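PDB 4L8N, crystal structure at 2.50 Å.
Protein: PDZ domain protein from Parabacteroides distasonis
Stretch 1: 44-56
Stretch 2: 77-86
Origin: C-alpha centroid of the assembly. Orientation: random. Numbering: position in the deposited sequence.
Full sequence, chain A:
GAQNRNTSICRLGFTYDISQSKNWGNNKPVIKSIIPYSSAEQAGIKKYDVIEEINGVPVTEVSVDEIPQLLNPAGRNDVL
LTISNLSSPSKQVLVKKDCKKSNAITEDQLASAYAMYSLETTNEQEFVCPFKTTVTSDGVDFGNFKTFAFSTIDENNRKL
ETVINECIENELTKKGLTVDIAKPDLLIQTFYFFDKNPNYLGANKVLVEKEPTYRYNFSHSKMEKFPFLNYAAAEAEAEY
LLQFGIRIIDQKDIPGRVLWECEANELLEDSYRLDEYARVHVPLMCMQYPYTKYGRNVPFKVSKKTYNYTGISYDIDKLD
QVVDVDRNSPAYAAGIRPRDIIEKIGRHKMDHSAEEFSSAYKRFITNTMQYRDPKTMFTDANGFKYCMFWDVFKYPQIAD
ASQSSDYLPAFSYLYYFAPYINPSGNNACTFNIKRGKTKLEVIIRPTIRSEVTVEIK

Stretch 1 (44-56) GIKKYDVIEEING
Stretch 2 77-86: NDVLLTISNL

Residues 50-54 form a strand that runs antiparallel to a neighbouring one ending at Ser84; their N-to-C directions diverge by 139° and their axes approach to 4.7 Å. Val50 faces Ser84 as a hydrogen-bonded pair, with Val50 N to Ser84 O at 2.8 Å and Ser84 N to Val50 O at 3.0 Å; Ile51 then faces Ile83 without such bonds, CA to CA 4.9 Å. A beta bulge follows. Glu52 turns to phi/psi -86/-45, and Thr82 O receives both Glu52 N at 2.8 Å and, weakly, Glu53 N at 3.4 Å, while Thr82 N returns a bond to Glu53 O at 3.0 Å. The register, shifted by one, continues through Ile54 opposite Leu81 and closes with Asn55 N to Leu80 O at 2.8 Å.

One face is apolar. Ile45 (m, m) reaches in from the loop and lays CD1 against Ile83 CG1 (3.9 Å) and Leu81 CD2 (4.1 Å). Ile51 (m, t) fits against the same two residues, CG1 to Ile83 CD1 at 3.8 Å and CD1 to Leu81 CD2 at 4.0 Å. The ends of Leu81 (chi1 -106°, chi2 47°) and Ile83 (m, m) thus fill the hollow bordered by Ile45 and Ile51. Farther along, Ile54 (m, t) sets CG2 3.8 Å from CG1 of Val79 (t).

The face bearing Val50, Glu53, Thr82 and Ser84 is more polar. The bulge points Glu52 (m, m, chi3 -9°) toward the partner strand, where its OE2 accepts Ser84 OG (Ser84 p) at 2.7 Å. Glu53 (m, t) lies beside Thr82 (m).

Side-chain amides secure both ends. A type II turn, Lys46 to Asp49, positions Asp49 (m): OD2 accepts Lys46 N at 3.0 Å, while OD1 accepts Asn85 ND2 (Asn85 p) at 2.9 Å. Asn55 (m, phi/psi 48/34) accepts Leu80 N through OD1 at 3.1 Å, and a water bridges Gly56 N, Leu80 O and Thr82 OG1.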

# COMPACT_ATOMS: atom_id res chain seq x y z
N GLY A 44 30.56 -10.23 21.39
CA GLY A 44 29.94 -10.95 20.29
C GLY A 44 28.44 -10.91 20.25
O GLY A 44 27.84 -11.72 19.54
N ILE A 45 27.82 -9.96 21.00
CA ILE A 45 26.37 -9.74 20.96
C ILE A 45 26.06 -9.11 19.60
O ILE A 45 26.72 -8.15 19.21
CB ILE A 45 25.83 -8.88 22.14
CG1 ILE A 45 26.20 -9.49 23.51
CG2 ILE A 45 24.29 -8.65 22.03
CD1 ILE A 45 25.40 -10.73 23.97
N LYS A 46 25.11 -9.68 18.87
CA LYS A 46 24.69 -9.24 17.53
C LYS A 46 23.22 -8.85 17.53
O LYS A 46 22.45 -9.30 18.37
CB LYS A 46 24.93 -10.37 16.49
CG LYS A 46 26.35 -10.95 16.48
CD LYS A 46 27.36 -10.11 15.67
CE LYS A 46 28.79 -10.60 15.78
NZ LYS A 46 29.00 -11.91 15.10
N LYS A 47 22.82 -7.99 16.58
CA LYS A 47 21.44 -7.58 16.37
C LYS A 47 20.53 -8.79 16.23
O LYS A 47 20.91 -9.78 15.58
CB LYS A 47 21.34 -6.76 15.06
CG LYS A 47 21.46 -5.26 15.18
CD LYS A 47 21.39 -4.66 13.75
CE LYS A 47 20.75 -3.31 13.67
NZ LYS A 47 21.69 -2.22 14.06
N TYR A 48 19.33 -8.69 16.83
CA TYR A 48 18.21 -9.65 16.78
C TYR A 48 18.49 -10.89 17.62
O TYR A 48 17.68 -11.82 17.63
CB TYR A 48 17.75 -9.96 15.31
CG TYR A 48 17.62 -8.68 14.50
CD1 TYR A 48 16.87 -7.60 14.97
CD2 TYR A 48 18.35 -8.50 13.33
CE1 TYR A 48 16.84 -6.38 14.30
CE2 TYR A 48 18.31 -7.29 12.63
CZ TYR A 48 17.55 -6.24 13.11
OH TYR A 48 17.51 -5.05 12.42
N ASP A 49 19.55 -10.85 18.45
CA ASP A 49 19.84 -11.89 19.44
C ASP A 49 18.72 -11.88 20.45
O ASP A 49 18.18 -10.80 20.76
CB ASP A 49 21.19 -11.64 20.16
CG ASP A 49 22.42 -12.24 19.51
OD1 ASP A 49 22.27 -12.93 18.48
OD2 ASP A 49 23.54 -12.02 20.03
N VAL A 50 18.37 -13.09 20.97
CA VAL A 50 17.33 -13.27 21.98
C VAL A 50 17.98 -13.61 23.32
O VAL A 50 18.69 -14.60 23.42
CB VAL A 50 16.30 -14.34 21.56
CG1 VAL A 50 15.31 -14.62 22.69
CG2 VAL A 50 15.55 -13.91 20.30
N ILE A 51 17.73 -12.77 24.34
CA ILE A 51 18.22 -13.04 25.69
C ILE A 51 17.28 -14.09 26.31
O ILE A 51 16.10 -13.81 26.58
CB ILE A 51 18.36 -11.78 26.57
CG1 ILE A 51 19.30 -10.73 25.92
CG2 ILE A 51 18.79 -12.17 28.00
CD1 ILE A 51 19.41 -9.45 26.66
N GLU A 52 17.78 -15.32 26.45
CA GLU A 52 17.00 -16.43 27.00
C GLU A 52 17.08 -16.45 28.52
O GLU A 52 16.07 -16.67 29.19
CB GLU A 52 17.47 -17.77 26.41
CG GLU A 52 17.22 -17.92 24.92
CD GLU A 52 15.81 -18.25 24.48
OE1 GLU A 52 14.96 -18.56 25.35
OE2 GLU A 52 15.56 -18.22 23.25
N GLU A 53 18.30 -16.29 29.07
CA GLU A 53 18.56 -16.28 30.50
C GLU A 53 19.52 -15.17 30.86
O GLU A 53 20.38 -14.80 30.04
CB GLU A 53 19.12 -17.63 31.02
CG GLU A 53 18.47 -18.91 30.51
CD GLU A 53 19.12 -20.22 30.93
OE1 GLU A 53 20.22 -20.19 31.55
OE2 GLU A 53 18.53 -21.29 30.64
N ILE A 54 19.38 -14.64 32.07
CA ILE A 54 20.27 -13.63 32.64
C ILE A 54 20.89 -14.26 33.89
O ILE A 54 20.16 -14.73 34.77
CB ILE A 54 19.56 -12.28 32.93
CG1 ILE A 54 18.82 -11.74 31.68
CG2 ILE A 54 20.54 -11.24 33.52
CD1 ILE A 54 17.76 -10.62 31.92
N ASN A 55 22.22 -14.32 33.95
CA ASN A 55 23.01 -14.87 35.06
C ASN A 55 22.49 -16.26 35.54
O ASN A 55 22.58 -16.58 36.73
CB ASN A 55 23.07 -13.88 36.24
CG ASN A 55 23.86 -12.62 35.97
OD1 ASN A 55 24.96 -12.65 35.41
ND2 ASN A 55 23.33 -11.49 36.41
N GLY A 56 21.99 -17.05 34.59
CA GLY A 56 21.46 -18.38 34.84
C GLY A 56 19.96 -18.47 35.01
O GLY A 56 19.41 -19.57 34.93
N ASN A 77 29.38 -6.98 38.09
CA ASN A 77 29.90 -6.07 37.06
C ASN A 77 29.83 -6.70 35.66
O ASN A 77 29.62 -5.98 34.67
CB ASN A 77 31.31 -5.62 37.37
CG ASN A 77 31.40 -4.14 37.66
OD1 ASN A 77 30.41 -3.48 37.99
ND2 ASN A 77 32.60 -3.60 37.55
N ASP A 78 30.03 -8.04 35.58
CA ASP A 78 29.99 -8.80 34.33
C ASP A 78 28.70 -9.62 34.31
O ASP A 78 28.48 -10.40 35.23
CB ASP A 78 31.24 -9.69 34.20
CG ASP A 78 32.50 -8.98 33.69
OD1 ASP A 78 32.52 -7.72 33.66
OD2 ASP A 78 33.48 -9.68 33.34
N VAL A 79 27.84 -9.40 33.29
CA VAL A 79 26.55 -10.09 33.15
C VAL A 79 26.70 -11.27 32.19
O VAL A 79 27.06 -11.08 31.02
CB VAL A 79 25.38 -9.17 32.72
CG1 VAL A 79 24.03 -9.79 33.08
CG2 VAL A 79 25.50 -7.79 33.34
N LEU A 80 26.43 -12.48 32.70
CA LEU A 80 26.45 -13.71 31.91
C LEU A 80 25.08 -13.88 31.23
O LEU A 80 24.03 -13.91 31.90
CB LEU A 80 26.81 -14.95 32.76
CG LEU A 80 26.95 -16.27 31.98
CD1 LEU A 80 28.06 -16.19 30.92
CD2 LEU A 80 27.19 -17.43 32.91
N LEU A 81 25.10 -13.96 29.89
CA LEU A 81 23.88 -14.07 29.11
C LEU A 81 23.79 -15.38 28.36
O LEU A 81 24.78 -15.89 27.84
CB LEU A 81 23.86 -12.90 28.11
CG LEU A 81 22.91 -11.72 28.36
CD1 LEU A 81 22.94 -11.23 29.79
CD2 LEU A 81 23.21 -10.58 27.41
N THR A 82 22.59 -15.94 28.33
CA THR A 82 22.28 -17.12 27.56
C THR A 82 21.55 -16.58 26.35
O THR A 82 20.46 -16.03 26.50
CB THR A 82 21.49 -18.15 28.37
OG1 THR A 82 22.28 -18.53 29.51
CG2 THR A 82 21.08 -19.37 27.55
N ILE A 83 22.19 -16.66 25.18
CA ILE A 83 21.65 -16.12 23.95
C ILE A 83 21.19 -17.21 22.99
O ILE A 83 21.76 -18.30 22.96
CB ILE A 83 22.72 -15.20 23.26
CG1 ILE A 83 23.12 -13.95 24.11
CG2 ILE A 83 22.32 -14.81 21.83
CD1 ILE A 83 21.99 -12.92 24.49
N SER A 84 20.18 -16.88 22.18
CA SER A 84 19.74 -17.67 21.05
C SER A 84 19.56 -16.74 19.83
O SER A 84 19.18 -15.56 19.96
CB SER A 84 18.48 -18.48 21.35
OG SER A 84 17.26 -17.76 21.21
N ASN A 85 19.89 -17.27 18.65
CA ASN A 85 19.75 -16.62 17.35
C ASN A 85 19.64 -17.70 16.26
O ASN A 85 19.42 -18.88 16.57
CB ASN A 85 20.91 -15.66 17.10
CG ASN A 85 22.26 -16.28 17.23
OD1 ASN A 85 22.48 -17.43 16.87
ND2 ASN A 85 23.19 -15.55 17.80
N LEU A 86 19.81 -17.31 15.00
CA LEU A 86 19.71 -18.21 13.85
C LEU A 86 20.99 -19.05 13.65
O LEU A 86 20.94 -20.08 12.97
CB LEU A 86 19.36 -17.41 12.58
CG LEU A 86 18.02 -16.63 12.61
CD1 LEU A 86 17.84 -15.79 11.34
CD2 LEU A 86 16.83 -17.56 12.79
O HOH W 1 22.80 -16.64 31.92